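Local atomic coordinates of oxalate decarboxylase (Lactobacillus farciminis, PDB entry 6L9I), a protein that probably catalyses the manganese-dependent, carbon dioxide-releasing conversion of oxalate to formate, as a bicupin lyase. Residues D104-D109 against L124-E129. Residues are numbered along the deposited sequence; the frame is centred on the assembly and turned at random.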
# COMPACT_ATOMS: atom_id res chain seq x y z
N ASP A 104 19.03 -31.10 -24.81
CA ASP A 104 20.32 -30.42 -24.81
C ASP A 104 20.26 -29.19 -25.71
O ASP A 104 19.58 -29.18 -26.73
CB ASP A 104 21.45 -31.35 -25.28
CG ASP A 104 21.58 -32.59 -24.42
OD1 ASP A 104 21.44 -32.44 -23.19
OD2 ASP A 104 21.86 -33.69 -24.94
N ILE A 105 21.00 -28.15 -25.31
CA ILE A 105 20.94 -26.83 -25.93
C ILE A 105 22.35 -26.25 -25.99
O ILE A 105 23.23 -26.62 -25.21
CB ILE A 105 20.03 -25.88 -25.13
CG1 ILE A 105 20.59 -25.77 -23.72
CG2 ILE A 105 18.59 -26.36 -25.14
CD1 ILE A 105 19.61 -25.31 -22.74
N ASN A 106 22.54 -25.30 -26.91
CA ASN A 106 23.82 -24.64 -27.12
C ASN A 106 23.66 -23.14 -27.02
O ASN A 106 22.58 -22.62 -26.73
CB ASN A 106 24.41 -25.04 -28.48
CG ASN A 106 24.85 -26.48 -28.48
OD1 ASN A 106 25.99 -26.79 -28.15
ND2 ASN A 106 23.92 -27.37 -28.80
N ALA A 107 24.79 -22.44 -27.19
CA ALA A 107 24.79 -20.98 -27.15
C ALA A 107 23.78 -20.43 -28.16
O ALA A 107 23.72 -20.87 -29.31
CB ALA A 107 26.19 -20.44 -27.45
N GLY A 108 22.98 -19.47 -27.71
CA GLY A 108 21.93 -18.90 -28.52
C GLY A 108 20.57 -19.53 -28.33
O GLY A 108 19.57 -18.96 -28.78
N ASP A 109 20.49 -20.69 -27.66
CA ASP A 109 19.22 -21.37 -27.50
C ASP A 109 18.48 -20.85 -26.27
O ASP A 109 19.04 -20.18 -25.40
CB ASP A 109 19.44 -22.88 -27.39
CG ASP A 109 19.78 -23.52 -28.72
OD1 ASP A 109 19.51 -22.88 -29.77
OD2 ASP A 109 20.30 -24.65 -28.72
N LEU A 124 27.12 -29.53 -19.91
CA LEU A 124 27.82 -30.65 -20.53
C LEU A 124 29.31 -30.30 -20.66
O LEU A 124 29.84 -29.53 -19.85
CB LEU A 124 27.14 -31.01 -21.86
CG LEU A 124 25.62 -31.15 -21.67
CD1 LEU A 124 24.88 -30.96 -22.99
CD2 LEU A 124 25.27 -32.49 -21.03
N ASP A 125 29.98 -30.84 -21.68
CA ASP A 125 31.44 -30.81 -21.69
C ASP A 125 32.02 -29.40 -21.71
O ASP A 125 33.09 -29.16 -21.15
CB ASP A 125 31.97 -31.59 -22.89
CG ASP A 125 31.20 -31.30 -24.16
OD1 ASP A 125 29.97 -31.50 -24.16
OD2 ASP A 125 31.83 -30.88 -25.15
N GLN A 126 31.32 -28.45 -22.34
CA GLN A 126 31.92 -27.12 -22.48
C GLN A 126 31.77 -26.27 -21.22
O GLN A 126 32.43 -25.24 -21.11
CB GLN A 126 31.28 -26.36 -23.65
CG GLN A 126 30.97 -27.18 -24.88
CD GLN A 126 30.53 -26.32 -26.05
OE1 GLN A 126 29.88 -26.80 -26.98
NE2 GLN A 126 30.89 -25.04 -26.02
N GLY A 127 30.92 -26.67 -20.29
CA GLY A 127 30.44 -25.75 -19.28
C GLY A 127 29.43 -24.83 -19.95
O GLY A 127 29.18 -24.91 -21.15
N CYS A 128 28.83 -23.95 -19.16
CA CYS A 128 27.85 -23.05 -19.76
C CYS A 128 27.67 -21.81 -18.92
O CYS A 128 27.84 -21.83 -17.70
CB CYS A 128 26.51 -23.76 -19.98
SG CYS A 128 25.70 -24.32 -18.48
N GLU A 129 27.34 -20.72 -19.59
CA GLU A 129 26.80 -19.53 -18.95
C GLU A 129 25.49 -19.18 -19.63
O GLU A 129 25.40 -19.20 -20.87
CB GLU A 129 27.76 -18.34 -19.04
CG GLU A 129 27.17 -17.05 -18.48
CD GLU A 129 28.17 -15.91 -18.40
OE1 GLU A 129 29.22 -16.00 -19.06
OE2 GLU A 129 27.91 -14.93 -17.67
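L124 lays its CD1 methyl against the carboxylate end of D104, with CD1 3.8 Å from D104 OD1 and the two side chains crossing at about a right angle. A leucine suits this buried position because one methyl, CD1, can rest on the CB-CG-OD1 side of the aspartate, while the polar end is spoken for: OD1 forms a salt bridge with R90, a residue that the L124 side chain also touches. D104's side chain leaves the backbone toward L124, and chi1 -59° sets CG beside the backbone N, leaving the carboxylate alongside CD1.

The other pair, N106 and Q126, is loose and exposed. Their amide planes stand 47° apart, and two acceptor oxygens, N106 OD1 and Q126 OE1, meet at 4.1 Å as modelled, with no bond between them; polar amides are at ease on the solvent side.

Each segment is shaped by its own turn. In the type II turn N106-D109, G108 adopts a positive phi that a side chain would hinder, and N106 N donates an almost straight bond to D109 OD2 (3.0 Å, 174°), meeting it from above the carboxylate plane. The type I turn L124-G127 carries the chain round the corner between two sheets of the N-terminal cupin domain. Strand 88-94 runs between strands 100-106 and 119-124, antiparallel to both, its A89 bonded through the backbone to I105 and its N88 to L124 and G127, whereas the backbone of M84 on strand 80-85 is hydrogen-bonded to G108 and D109.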